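Local coordinates for protein double Glycine Motif Protease domain from AMS/PCAT Transporter (Lachnospiraceae bacterium C6A11, PDB 6MPZ) that probably cleaves leader peptides after a double-glycine motif, as the C39-family cysteine protease domain of a transporter that matures and exports peptides such as lantibiotics, at residues Val16-Gln21 against Tyr114-Ala119; Ala24-Ala29 against Gln47-Cys52; Pro92-Trp97 against Leu139-Thr144; Trp97-Phe102 against Ser133-Cys138; Gly110-Ile115 against Lys124-Glu129. One frame throughout, in Å; residues are numbered along the deposited sequence.

Interaction 1. Residues Val16-Gln21 against Tyr114-Ala119; sequences VPVIMQ and YINDPA
Asp117 OD1 is gripped by two donors: the backbone N of Ala119, 2.8 Å from Asp117 OD1, which closes an Asx turn, and His101 NE2 on the neighbouring strand 101-109. Its CG stands anti to the backbone N (chi1 -178°), and the carboxylate faces the histidine while the turn presents the next carbonyl. That carbonyl, Pro118 O, accepts from Gln21 N at 2.9 Å, with the donor above the carbonyl plane. The bent Met20 chain curls round the same oxygen and brings its CE to 3.6 Å from Ala119 C. Gln21, its CG in the crowded position between backbone N and carbonyl carbon (chi1 67°), then runs extended across Pro118 until NE2 lies 3.5 Å from Ala119 CB. At the far end Asn116 reaches out with ND2, which donates to Val16 O at 2.8 Å; the acceptor lies in the amide plane of Asn116, yet the donor stands well above the carbonyl plane of Val16. Val18 CG2 rests 3.6 Å from Asn116 OD1, whose hydrogen-bond donor is Lys106 NZ. The loop before helix 27-38 is thus tied along the end of strand 112-117, with Gln21 packed beside Cys27 and the bound peptide, an arrangement consistent with the Cys-His-Asp active site of a papain-like C39 peptidase.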
# COMPACT_ATOMS: atom_id res chain seq x y z
N VAL A 16 -3.36 2.15 -11.69
CA VAL A 16 -3.04 3.10 -10.60
C VAL A 16 -1.98 4.08 -11.08
O VAL A 16 -0.92 3.66 -11.53
CB VAL A 16 -2.49 2.39 -9.32
CG1 VAL A 16 -2.29 3.38 -8.18
CG2 VAL A 16 -3.44 1.30 -8.86
N PRO A 17 -2.25 5.39 -10.92
CA PRO A 17 -1.27 6.36 -11.36
C PRO A 17 0.01 6.31 -10.54
O PRO A 17 -0.05 6.00 -9.34
CB PRO A 17 -1.98 7.70 -11.20
CG PRO A 17 -3.15 7.45 -10.33
CD PRO A 17 -3.47 6.01 -10.37
N VAL A 18 1.14 6.57 -11.20
CA VAL A 18 2.43 6.68 -10.55
C VAL A 18 2.66 8.06 -9.85
O VAL A 18 2.56 9.09 -10.50
CB VAL A 18 3.55 6.44 -11.59
CG1 VAL A 18 4.95 6.74 -11.00
CG2 VAL A 18 3.45 5.02 -12.11
N ILE A 19 2.94 8.04 -8.53
CA ILE A 19 3.39 9.22 -7.74
C ILE A 19 4.71 8.86 -7.10
O ILE A 19 4.80 7.84 -6.41
CB ILE A 19 2.42 9.60 -6.61
CG1 ILE A 19 1.09 10.01 -7.19
CG2 ILE A 19 2.97 10.77 -5.78
CD1 ILE A 19 -0.01 10.25 -6.17
N MET A 20 5.75 9.66 -7.34
CA MET A 20 7.09 9.36 -6.81
C MET A 20 7.19 9.99 -5.43
O MET A 20 6.55 11.03 -5.15
CB MET A 20 8.18 9.89 -7.73
CG MET A 20 8.11 9.37 -9.17
SD MET A 20 8.49 7.60 -9.31
CE MET A 20 10.23 7.53 -8.86
N GLN A 21 7.97 9.37 -4.54
CA GLN A 21 8.31 10.03 -3.28
C GLN A 21 9.26 11.18 -3.61
O GLN A 21 10.20 11.00 -4.40
CB GLN A 21 8.95 9.07 -2.28
CG GLN A 21 10.34 8.55 -2.67
CD GLN A 21 10.75 7.34 -1.87
OE1 GLN A 21 9.99 6.80 -1.09
NE2 GLN A 21 11.98 6.89 -2.06
N TYR A 114 3.02 -6.62 -10.29
CA TYR A 114 2.97 -5.26 -10.83
C TYR A 114 2.77 -4.23 -9.70
O TYR A 114 1.70 -4.16 -9.03
CB TYR A 114 1.88 -5.16 -11.90
CG TYR A 114 2.25 -5.93 -13.15
CD1 TYR A 114 2.06 -7.31 -13.21
CD2 TYR A 114 2.84 -5.29 -14.25
CE1 TYR A 114 2.42 -8.04 -14.36
CE2 TYR A 114 3.20 -6.00 -15.39
CZ TYR A 114 2.99 -7.37 -15.44
OH TYR A 114 3.36 -8.05 -16.56
N ILE A 115 3.78 -3.39 -9.56
CA ILE A 115 3.97 -2.51 -8.42
C ILE A 115 4.23 -1.07 -8.91
O ILE A 115 4.81 -0.85 -9.97
CB ILE A 115 5.13 -3.09 -7.59
CG1 ILE A 115 4.62 -4.29 -6.78
CG2 ILE A 115 5.81 -2.07 -6.71
CD1 ILE A 115 5.69 -5.16 -6.23
N ASN A 116 3.71 -0.10 -8.16
CA ASN A 116 4.16 1.31 -8.24
C ASN A 116 5.02 1.52 -7.02
O ASN A 116 4.53 1.59 -5.90
CB ASN A 116 2.95 2.28 -8.24
CG ASN A 116 2.26 2.36 -9.62
OD1 ASN A 116 2.79 1.85 -10.62
ND2 ASN A 116 1.05 2.98 -9.66
N ASP A 117 6.33 1.50 -7.24
CA ASP A 117 7.32 1.73 -6.23
C ASP A 117 7.60 3.25 -6.16
O ASP A 117 8.03 3.84 -7.15
CB ASP A 117 8.61 0.97 -6.59
CG ASP A 117 9.70 1.13 -5.54
OD1 ASP A 117 9.76 2.13 -4.76
OD2 ASP A 117 10.53 0.22 -5.47
N PRO A 118 7.38 3.90 -4.99
CA PRO A 118 7.60 5.36 -4.91
C PRO A 118 9.04 5.82 -5.18
O PRO A 118 9.25 6.97 -5.53
CB PRO A 118 7.17 5.71 -3.48
CG PRO A 118 6.36 4.58 -3.00
CD PRO A 118 6.80 3.35 -3.75
N ALA A 119 10.00 4.91 -5.02
CA ALA A 119 11.42 5.18 -5.36
C ALA A 119 11.76 4.93 -6.81
O ALA A 119 12.78 5.40 -7.27
CB ALA A 119 12.34 4.34 -4.48

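Interaction 2. Residues Ala24-Ala29 against Gln47-Cys52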
# COMPACT_ATOMS: atom_id res chain seq x y z
N ALA A 24 13.27 10.31 0.40
CA ALA A 24 13.34 8.90 0.82
C ALA A 24 12.42 8.40 1.94
O ALA A 24 12.07 7.22 1.98
CB ALA A 24 14.79 8.53 1.16
N LEU A 25 12.04 9.28 2.86
CA LEU A 25 11.27 8.90 4.03
C LEU A 25 9.79 8.89 3.71
O LEU A 25 9.01 8.45 4.55
CB LEU A 25 11.48 9.91 5.19
CG LEU A 25 12.68 9.91 6.17
CD1 LEU A 25 13.96 9.33 5.59
CD2 LEU A 25 12.91 11.34 6.68
N GLU A 26 9.40 9.34 2.51
CA GLU A 26 7.97 9.58 2.16
C GLU A 26 7.20 8.43 1.53
O GLU A 26 6.00 8.60 1.25
CB GLU A 26 7.86 10.84 1.27
CG GLU A 26 8.37 12.09 1.95
CD GLU A 26 8.44 13.32 1.06
OE1 GLU A 26 7.90 13.32 -0.07
OE2 GLU A 26 9.04 14.31 1.53
N CYS A 27 7.81 7.26 1.36
CA CYS A 27 7.17 6.12 0.60
C CYS A 27 5.73 5.77 1.08
O CYS A 27 4.87 5.51 0.24
CB CYS A 27 8.04 4.86 0.61
SG CYS A 27 8.44 4.25 2.26
N GLY A 28 5.52 5.77 2.40
CA GLY A 28 4.20 5.53 3.02
C GLY A 28 3.15 6.47 2.47
O GLY A 28 2.08 6.05 2.02
N ALA A 29 3.47 7.75 2.51
CA ALA A 29 2.59 8.80 2.03
C ALA A 29 2.33 8.78 0.51
O ALA A 29 1.20 8.99 0.07
CB ALA A 29 3.14 10.16 2.44
N GLN A 47 -0.60 17.23 2.45
CA GLN A 47 -1.52 16.87 3.51
C GLN A 47 -1.37 15.38 3.89
O GLN A 47 -1.37 15.04 5.07
CB GLN A 47 -2.97 17.20 3.07
CG GLN A 47 -3.99 17.11 4.20
CD GLN A 47 -3.76 18.15 5.28
OE1 GLN A 47 -3.76 19.34 4.96
NE2 GLN A 47 -3.57 17.71 6.56
N VAL A 48 -1.20 14.51 2.88
CA VAL A 48 -1.07 13.07 3.11
C VAL A 48 0.18 12.77 3.98
O VAL A 48 0.12 11.92 4.89
CB VAL A 48 -1.02 12.26 1.79
CG1 VAL A 48 -0.86 10.76 2.07
CG2 VAL A 48 -2.24 12.51 0.90
N ARG A 49 1.28 13.44 3.70
CA ARG A 49 2.53 13.24 4.45
C ARG A 49 2.28 13.49 5.93
O ARG A 49 2.64 12.70 6.78
CB ARG A 49 3.61 14.22 4.05
CG ARG A 49 4.24 14.06 2.71
CD ARG A 49 5.43 15.01 2.61
NE ARG A 49 5.80 15.23 1.23
CZ ARG A 49 5.75 16.38 0.55
NH1 ARG A 49 5.34 17.53 1.10
NH2 ARG A 49 6.14 16.37 -0.72
N VAL A 50 1.67 14.63 6.19
CA VAL A 50 1.41 15.09 7.55
C VAL A 50 0.40 14.18 8.23
O VAL A 50 0.56 13.88 9.40
CB VAL A 50 1.01 16.59 7.51
CG1 VAL A 50 -0.16 16.92 8.42
CG2 VAL A 50 2.24 17.42 7.81
N ASP A 51 -0.63 13.75 7.51
CA ASP A 51 -1.64 12.85 8.09
C ASP A 51 -1.10 11.44 8.31
O ASP A 51 -1.56 10.76 9.19
CB ASP A 51 -2.91 12.80 7.26
CG ASP A 51 -3.60 14.15 7.17
OD1 ASP A 51 -3.31 15.03 7.98
OD2 ASP A 51 -4.45 14.33 6.30
N CYS A 52 -0.10 11.01 7.54
CA CYS A 52 0.54 9.72 7.77
C CYS A 52 1.56 9.78 8.89
O CYS A 52 2.08 8.75 9.32
CB CYS A 52 1.21 9.21 6.49
SG CYS A 52 -0.02 8.59 5.30
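The charged part of the contact joins Glu26, just ahead of helix 27-38, to Arg49 on helix 45-52. Both side chains leave with CG anti to the carbonyl carbon and run extended, crossing obliquely so that Arg49 NE meets Glu26 OE1 at 3.1 Å. This salt bridge carries a weak hydrogen bond: the N-H is bent to 147°, and the carboxylate and guanidinium planes stand 52° apart, so the groups do not pair flat. OE1 approaches the guanidinium at its edge and also takes a weak bond from Met22 N, which ties the charge to the preceding loop.

Close packing makes the rest. Ala29, the small residue where the helices come closest, sets its CB 3.7 Å from Arg49 CA and 4.1 Å from Arg49 CG, against the aliphatic start of that side chain. Val48 CG1, anti to its backbone N, lies 3.4 Å from the backbone carbonyl Ala29 O, while Cys52 SG sits 4.2 Å from Ala29 CA.

Cys27, next to Glu26, takes no part in the helix packing; its SG is covalently linked to the backbone of the bound peptide. A reactive cysteine in the first turn of a helix is the layout of papain-like cysteine proteases, and helix 45-52 packs against that turn here.

Interaction 3. Residues Pro92-Trp97 against Leu139-Thr144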
# COMPACT_ATOMS: atom_id res chain seq x y z
N PRO A 92 -5.95 -1.78 -5.69
CA PRO A 92 -4.57 -1.72 -5.15
C PRO A 92 -4.56 -1.94 -3.62
O PRO A 92 -5.59 -1.78 -2.94
CB PRO A 92 -4.17 -0.27 -5.47
CG PRO A 92 -5.46 0.47 -5.29
CD PRO A 92 -6.51 -0.43 -5.86
N CYS A 93 -3.42 -2.33 -3.12
CA CYS A 93 -3.17 -2.48 -1.68
C CYS A 93 -1.74 -1.99 -1.44
O CYS A 93 -0.93 -1.90 -2.41
CB CYS A 93 -3.31 -3.96 -1.20
SG CYS A 93 -2.21 -5.17 -2.02
N ILE A 94 -1.41 -1.71 -0.19
CA ILE A 94 -0.06 -1.26 0.15
C ILE A 94 0.63 -2.42 0.85
O ILE A 94 0.02 -3.06 1.72
CB ILE A 94 -0.08 0.02 1.06
CG1 ILE A 94 -0.69 1.23 0.30
CG2 ILE A 94 1.33 0.37 1.49
CD1 ILE A 94 -0.92 2.49 1.11
N ILE A 95 1.89 -2.67 0.48
CA ILE A 95 2.63 -3.76 1.06
C ILE A 95 3.99 -3.26 1.55
O ILE A 95 4.60 -2.37 0.94
CB ILE A 95 2.79 -4.98 0.11
CG1 ILE A 95 3.60 -4.65 -1.16
CG2 ILE A 95 1.44 -5.53 -0.25
CD1 ILE A 95 4.02 -5.84 -2.02
N HIS A 96 4.42 -3.86 2.66
CA HIS A 96 5.72 -3.63 3.31
C HIS A 96 6.79 -4.39 2.49
O HIS A 96 6.53 -5.47 2.01
CB HIS A 96 5.59 -4.12 4.77
CG HIS A 96 6.70 -3.72 5.70
ND1 HIS A 96 7.28 -2.47 5.69
CD2 HIS A 96 7.30 -4.40 6.71
CE1 HIS A 96 8.21 -2.41 6.62
NE2 HIS A 96 8.23 -3.57 7.26
N TRP A 97 7.97 -3.80 2.31
CA TRP A 97 8.93 -4.23 1.27
C TRP A 97 10.35 -4.09 1.80
O TRP A 97 10.77 -2.99 2.16
CB TRP A 97 8.75 -3.33 0.03
CG TRP A 97 9.40 -3.76 -1.28
CD1 TRP A 97 10.54 -3.26 -1.85
CD2 TRP A 97 8.88 -4.71 -2.22
NE1 TRP A 97 10.76 -3.85 -3.08
CE2 TRP A 97 9.78 -4.75 -3.32
CE3 TRP A 97 7.76 -5.56 -2.22
CZ2 TRP A 97 9.59 -5.62 -4.40
CZ3 TRP A 97 7.56 -6.41 -3.31
CH2 TRP A 97 8.48 -6.44 -4.37
N LEU A 139 -1.77 -3.81 3.54
CA LEU A 139 -2.86 -2.94 3.94
C LEU A 139 -3.85 -2.97 2.80
O LEU A 139 -3.47 -2.71 1.68
CB LEU A 139 -2.35 -1.52 4.23
CG LEU A 139 -1.06 -1.42 5.10
CD1 LEU A 139 -0.53 0.01 5.19
CD2 LEU A 139 -1.23 -2.06 6.47
N ILE A 140 -5.11 -3.26 3.14
CA ILE A 140 -6.17 -3.63 2.25
C ILE A 140 -7.25 -2.57 2.44
O ILE A 140 -7.57 -2.20 3.58
CB ILE A 140 -6.67 -5.05 2.60
CG1 ILE A 140 -5.61 -6.11 2.20
CG2 ILE A 140 -8.05 -5.36 2.00
CD1 ILE A 140 -5.65 -6.46 0.72
N PHE A 141 -7.77 -2.03 1.33
CA PHE A 141 -8.67 -0.89 1.37
C PHE A 141 -9.93 -1.18 0.60
O PHE A 141 -9.91 -1.93 -0.37
CB PHE A 141 -8.01 0.38 0.80
CG PHE A 141 -6.70 0.74 1.47
CD1 PHE A 141 -6.68 1.47 2.64
CD2 PHE A 141 -5.49 0.34 0.92
CE1 PHE A 141 -5.49 1.78 3.25
CE2 PHE A 141 -4.32 0.66 1.54
CZ PHE A 141 -4.31 1.38 2.69
N LYS A 142 -11.01 -0.56 1.04
CA LYS A 142 -12.33 -0.74 0.45
C LYS A 142 -13.04 0.62 0.64
O LYS A 142 -12.84 1.28 1.67
CB LYS A 142 -13.05 -1.89 1.19
CG LYS A 142 -14.57 -1.97 1.13
CD LYS A 142 -15.15 -3.35 0.79
CE LYS A 142 -15.25 -3.47 -0.73
NZ LYS A 142 -15.88 -4.71 -1.27
N PRO A 143 -13.84 1.05 -0.35
CA PRO A 143 -14.64 2.26 -0.17
C PRO A 143 -15.76 2.16 0.88
O PRO A 143 -16.13 1.07 1.29
CB PRO A 143 -15.24 2.53 -1.56
CG PRO A 143 -15.00 1.34 -2.34
CD PRO A 143 -13.88 0.59 -1.74
N THR A 144 -16.36 3.31 1.17
CA THR A 144 -16.77 3.76 2.51
C THR A 144 -17.92 3.01 3.21
O THR A 144 -17.66 2.29 4.15
CB THR A 144 -17.13 5.28 2.53
OG1 THR A 144 -18.54 5.47 2.44
CG2 THR A 144 -16.46 6.11 1.39
O HOH W 1 -8.16 -1.05 -2.59
O HOH W 2 -6.84 -3.46 -1.20
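Two neighbouring antiparallel strands of the central sheet, 93-97 and 137-142, meet here at 171°. Ile94 and Leu139 form a hydrogen-bonded pair: Leu139 N donates to Ile94 O at 2.7 Å, nearly along the C=O axis, and Ile94 N returns a bond to Leu139 O at 3.0 Å. Their side chains share a face, where Ile94 CB lies 4.2 Å from Leu139 CD1. Ile94, with CG1 anti to the carbonyl carbon, sends CG1 and CD1 to the rim of the Phe141 ring; CG1 reaches CE2 of Phe141 at 3.9 Å, near the ring plane. Helices 27-38 and 61-70 cover these side chains. Cys93 CB instead meets Ile140 CD1 at 3.9 Å. Beyond Cys93 the strands part and water bridges them: one molecule sits 2.7 Å from Pro92 O and accepts from Phe141 N, and another links Pro92 O to Phe141 O. Helices packed on an antiparallel sheet in this way are characteristic of the papain-like fold of C39 peptidases.

Interaction 4. Residues Trp97-Phe102 against Ser133-Cys138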
# COMPACT_ATOMS: atom_id res chain seq x y z
N TRP A 97 7.97 -3.80 2.31
CA TRP A 97 8.93 -4.23 1.27
C TRP A 97 10.35 -4.09 1.80
O TRP A 97 10.77 -2.99 2.16
CB TRP A 97 8.75 -3.33 0.03
CG TRP A 97 9.40 -3.76 -1.28
CD1 TRP A 97 10.54 -3.26 -1.85
CD2 TRP A 97 8.88 -4.71 -2.22
NE1 TRP A 97 10.76 -3.85 -3.08
CE2 TRP A 97 9.78 -4.75 -3.32
CE3 TRP A 97 7.76 -5.56 -2.22
CZ2 TRP A 97 9.59 -5.62 -4.40
CZ3 TRP A 97 7.56 -6.41 -3.31
CH2 TRP A 97 8.48 -6.44 -4.37
N ASN A 98 11.09 -5.21 1.80
CA ASN A 98 12.46 -5.31 2.33
C ASN A 98 12.63 -4.80 3.77
O ASN A 98 13.69 -4.33 4.12
CB ASN A 98 13.44 -4.59 1.39
CG ASN A 98 13.43 -5.20 0.01
OD1 ASN A 98 13.23 -6.40 -0.13
ND2 ASN A 98 13.60 -4.37 -1.02
N PHE A 99 11.56 -4.86 4.57
CA PHE A 99 11.54 -4.41 5.99
C PHE A 99 11.76 -2.89 6.20
O PHE A 99 11.84 -2.45 7.32
CB PHE A 99 12.50 -5.26 6.86
CG PHE A 99 12.22 -6.74 6.80
CD1 PHE A 99 11.20 -7.28 7.59
CD2 PHE A 99 12.90 -7.57 5.91
CE1 PHE A 99 10.88 -8.64 7.51
CE2 PHE A 99 12.58 -8.93 5.84
CZ PHE A 99 11.57 -9.46 6.64
N ASN A 100 11.72 -2.13 5.12
CA ASN A 100 12.25 -0.77 4.94
C ASN A 100 11.32 0.28 4.32
O ASN A 100 11.59 1.48 4.39
CB ASN A 100 13.19 -0.89 3.71
CG ASN A 100 14.59 -0.98 4.07
OD1 ASN A 100 15.47 -0.50 3.37
ND2 ASN A 100 14.85 -1.63 5.18
N HIS A 101 10.33 -0.20 3.57
CA HIS A 101 9.81 0.51 2.39
C HIS A 101 8.34 0.09 2.22
O HIS A 101 7.90 -0.99 2.70
CB HIS A 101 10.70 0.19 1.16
CG HIS A 101 10.45 1.03 -0.06
ND1 HIS A 101 10.52 2.41 -0.06
CD2 HIS A 101 10.19 0.68 -1.34
CE1 HIS A 101 10.30 2.87 -1.28
NE2 HIS A 101 10.07 1.84 -2.07
N PHE A 102 7.58 0.98 1.60
CA PHE A 102 6.22 0.70 1.21
C PHE A 102 6.12 0.92 -0.28
O PHE A 102 6.65 1.91 -0.81
CB PHE A 102 5.23 1.60 1.93
CG PHE A 102 5.07 1.30 3.38
CD1 PHE A 102 4.51 0.11 3.80
CD2 PHE A 102 5.48 2.23 4.34
CE1 PHE A 102 4.37 -0.16 5.14
CE2 PHE A 102 5.36 1.94 5.68
CZ PHE A 102 4.80 0.75 6.08
N SER A 133 11.00 -10.19 -1.22
CA SER A 133 10.91 -8.76 -0.89
C SER A 133 9.63 -8.39 -0.09
O SER A 133 9.68 -7.56 0.85
CB SER A 133 10.96 -7.90 -2.16
OG SER A 133 12.23 -7.98 -2.73
N PHE A 134 8.51 -9.01 -0.42
CA PHE A 134 7.30 -8.82 0.39
C PHE A 134 7.51 -9.43 1.81
O PHE A 134 7.79 -10.61 1.95
CB PHE A 134 6.14 -9.47 -0.31
CG PHE A 134 4.86 -9.51 0.47
CD1 PHE A 134 4.29 -8.36 0.94
CD2 PHE A 134 4.23 -10.72 0.71
CE1 PHE A 134 3.10 -8.40 1.65
CE2 PHE A 134 3.03 -10.77 1.41
CZ PHE A 134 2.47 -9.60 1.89
N THR A 135 7.36 -8.62 2.85
CA THR A 135 7.62 -9.06 4.24
C THR A 135 6.45 -9.74 4.90
O THR A 135 6.58 -10.28 6.00
CB THR A 135 7.93 -7.87 5.18
OG1 THR A 135 6.73 -7.10 5.41
CG2 THR A 135 8.99 -7.01 4.63
N GLY A 136 5.27 -9.63 4.30
CA GLY A 136 4.09 -10.25 4.82
C GLY A 136 3.00 -9.30 5.21
O GLY A 136 1.84 -9.76 5.31
N ILE A 137 3.31 -8.01 5.43
CA ILE A 137 2.30 -7.04 5.89
C ILE A 137 1.64 -6.31 4.68
O ILE A 137 2.32 -5.75 3.85
CB ILE A 137 2.89 -5.97 6.85
CG1 ILE A 137 3.67 -6.61 8.03
CG2 ILE A 137 1.79 -5.08 7.39
CD1 ILE A 137 2.88 -7.56 8.93
N CYS A 138 0.30 -6.26 4.68
CA CYS A 138 -0.48 -5.84 3.57
C CYS A 138 -1.62 -5.00 4.08
O CYS A 138 -2.35 -5.45 4.95
CB CYS A 138 -1.08 -7.06 2.84
SG CYS A 138 -2.21 -6.65 1.48
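Trp97 and Phe134 form an antiparallel non-hydrogen-bonded pair, and beyond it Asn98 N donates to Ser133 O at 2.9 Å, nearly straight (171°) and on a lone pair. Trp97 CG is anti to the backbone N, which lays the indole flat against Ser133: CB of Ser133 stands over one face, 3.5 Å from the centroid of the six-membered ring, in a CH-pi contact. Ser133 OG lies 3.2 Å from Asn98 OD1, a weak bond that is not settled, because Glu129 O is within reach of the same proton. Phe99 offers the centre of a ring face to Thr135 CG2, 3.7 Å from the centroid, a second CH-pi contact. A classic beta bulge sets Asn100 and His101 opposite Trp97. From it Asn100 bonds to the bound peptide through its backbone, and His101 through ND1, while His101 NE2 meets Asp117. With NE2 held by a carboxylate and ND1 turned to the peptide near Cys27, the imidazole is probably polarised as in a cysteine-protease catalytic histidine.

Interaction 5. Residues Gly110-Ile115 against Lys124-Glu129; sequences GKYAYI and KIPMEE
Lys124 leaves strand 123-126 on the face it shares with Tyr112 and Tyr114. Its CB lies 4.1 Å from CE2 of Tyr114, and the chain then climbs beside that ring, the two side chains pointing the same way. At CE it passes Tyr114 OH at 3.6 Å and begins to cover Tyr112. Bends at chi3 and chi4 (-31° and -66°) swing the tip over, so that NZ stands above the middle of the Tyr112 ring, 3.1 Å from its centroid and 11° off the normal: a close cation-pi contact. Tyr114 has a cation of its own, Arg13. Beneath these side chains strands 112-117 and 123-126 form a beta hairpin at the edge of the papain-like sheet, 123-126 being the outermost strand within the chain. Ala113 and Ile125 are a hydrogen-bonded pair of it, Ala113 N to Ile125 O and Ile125 N to Ala113 O both measuring 2.8 Å and lying in the carbonyl planes. On their face Ile115 CD1 packs against Ile125 CG1 at 3.9 Å, with Trp97 and Phe130 alongside. Pro126, N-cap of helix 127-133, places CG near Tyr112 CE1. The first turn of that helix is pinned back to the hairpin by Met127 N, which donates to Lys111 O at 2.9 Å from above the carbonyl plane, while Met127 CE rests against Gly110 O.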
# COMPACT_ATOMS: atom_id res chain seq x y z
N GLY A 110 1.04 -13.68 -14.88
CA GLY A 110 2.13 -14.60 -15.20
C GLY A 110 3.11 -14.77 -14.06
O GLY A 110 2.70 -14.95 -12.92
N LYS A 111 4.41 -14.70 -14.38
CA LYS A 111 5.49 -14.83 -13.42
C LYS A 111 5.89 -13.48 -12.81
O LYS A 111 7.05 -13.31 -12.42
CB LYS A 111 6.67 -15.50 -14.12
CG LYS A 111 6.39 -16.99 -14.37
CD LYS A 111 5.82 -17.33 -15.73
CE LYS A 111 6.94 -17.72 -16.68
NZ LYS A 111 7.62 -19.01 -16.30
N TYR A 112 4.95 -12.54 -12.75
CA TYR A 112 5.27 -11.11 -12.45
C TYR A 112 4.24 -10.46 -11.51
O TYR A 112 3.01 -10.67 -11.65
CB TYR A 112 5.43 -10.28 -13.75
CG TYR A 112 6.65 -10.68 -14.53
CD1 TYR A 112 7.89 -10.28 -14.11
CD2 TYR A 112 6.57 -11.51 -15.65
CE1 TYR A 112 9.04 -10.66 -14.80
CE2 TYR A 112 7.70 -11.95 -16.30
CZ TYR A 112 8.94 -11.51 -15.88
OH TYR A 112 10.10 -11.89 -16.50
N ALA A 113 4.76 -9.68 -10.57
CA ALA A 113 3.98 -8.77 -9.73
C ALA A 113 4.12 -7.35 -10.28
O ALA A 113 5.22 -6.94 -10.69
CB ALA A 113 4.49 -8.81 -8.29
N TYR A 114 3.02 -6.62 -10.29
CA TYR A 114 2.97 -5.26 -10.83
C TYR A 114 2.77 -4.23 -9.70
O TYR A 114 1.70 -4.16 -9.03
CB TYR A 114 1.88 -5.16 -11.90
CG TYR A 114 2.25 -5.93 -13.15
CD1 TYR A 114 2.06 -7.31 -13.21
CD2 TYR A 114 2.84 -5.29 -14.25
CE1 TYR A 114 2.42 -8.04 -14.36
CE2 TYR A 114 3.20 -6.00 -15.39
CZ TYR A 114 2.99 -7.37 -15.44
OH TYR A 114 3.36 -8.05 -16.56
N ILE A 115 3.78 -3.39 -9.56
CA ILE A 115 3.97 -2.51 -8.42
C ILE A 115 4.23 -1.07 -8.91
O ILE A 115 4.81 -0.85 -9.97
CB ILE A 115 5.13 -3.09 -7.59
CG1 ILE A 115 4.62 -4.29 -6.78
CG2 ILE A 115 5.81 -2.07 -6.71
CD1 ILE A 115 5.69 -5.16 -6.23
N LYS A 124 7.88 -4.19 -12.83
CA LYS A 124 7.41 -5.57 -12.91
C LYS A 124 8.42 -6.39 -12.17
O LYS A 124 9.58 -6.43 -12.55
CB LYS A 124 7.20 -6.10 -14.33
CG LYS A 124 7.84 -5.36 -15.47
CD LYS A 124 7.32 -5.87 -16.81
CE LYS A 124 6.91 -7.36 -16.90
NZ LYS A 124 7.99 -8.38 -16.74
N ILE A 125 8.01 -7.01 -11.08
CA ILE A 125 8.92 -7.79 -10.24
C ILE A 125 8.68 -9.30 -10.56
O ILE A 125 7.55 -9.79 -10.50
CB ILE A 125 8.72 -7.47 -8.73
CG1 ILE A 125 8.75 -5.94 -8.47
CG2 ILE A 125 9.75 -8.16 -7.87
CD1 ILE A 125 10.06 -5.22 -8.72
N PRO A 126 9.75 -10.04 -10.92
CA PRO A 126 9.65 -11.52 -11.00
C PRO A 126 9.17 -12.13 -9.69
O PRO A 126 9.61 -11.68 -8.62
CB PRO A 126 11.08 -11.98 -11.30
CG PRO A 126 11.83 -10.76 -11.71
CD PRO A 126 11.12 -9.55 -11.18
N MET A 127 8.30 -13.13 -9.77
CA MET A 127 7.71 -13.77 -8.58
C MET A 127 8.67 -14.17 -7.52
O MET A 127 8.36 -14.05 -6.35
CB MET A 127 6.96 -15.05 -8.94
CG MET A 127 5.57 -14.82 -9.39
SD MET A 127 4.59 -13.75 -8.33
CE MET A 127 3.07 -14.07 -9.22
N GLU A 128 9.81 -14.70 -7.91
CA GLU A 128 10.80 -15.20 -6.94
C GLU A 128 11.30 -14.03 -6.12
O GLU A 128 11.32 -14.13 -4.87
CB GLU A 128 11.94 -16.00 -7.59
CG GLU A 128 12.68 -15.24 -8.71
CD GLU A 128 13.82 -14.33 -8.27
OE1 GLU A 128 14.28 -14.42 -7.12
OE2 GLU A 128 14.23 -13.51 -9.13
N GLU A 129 11.63 -12.92 -6.79
CA GLU A 129 12.06 -11.70 -6.09
C GLU A 129 10.89 -11.10 -5.28
O GLU A 129 11.06 -10.78 -4.11
CB GLU A 129 12.61 -10.69 -7.08
CG GLU A 129 13.03 -9.36 -6.47
CD GLU A 129 13.58 -8.38 -7.48
OE1 GLU A 129 14.28 -8.83 -8.39
OE2 GLU A 129 13.41 -7.15 -7.31

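How the interactions relate
Interactions 1, 2 and 4 converge on the probable active site. Asp117 OD1 of interaction 1 lies 2.7 Å from His101 NE2 of interaction 4, and His101 ND1 is 3.6 Å from Cys27 CB of interaction 2, the cysteine linked to the peptide. Gln21 OE1 of interaction 1 approaches Cys27 CB to 3.2 Å. Interaction 3 pairs strands of the same sheet and shares Trp97 with interaction 4; His96 N is 3.1 Å from Ile137 O. Interaction 5 uses the same strand 112-117 as interaction 1, sharing Tyr114 and Ile115 with it, and Ile115 CD1 meets Trp97 CH2 at 3.6 Å. Interactions 2 and 5 lie on opposite sides of the chain's centre, their own centres about 26 Å apart.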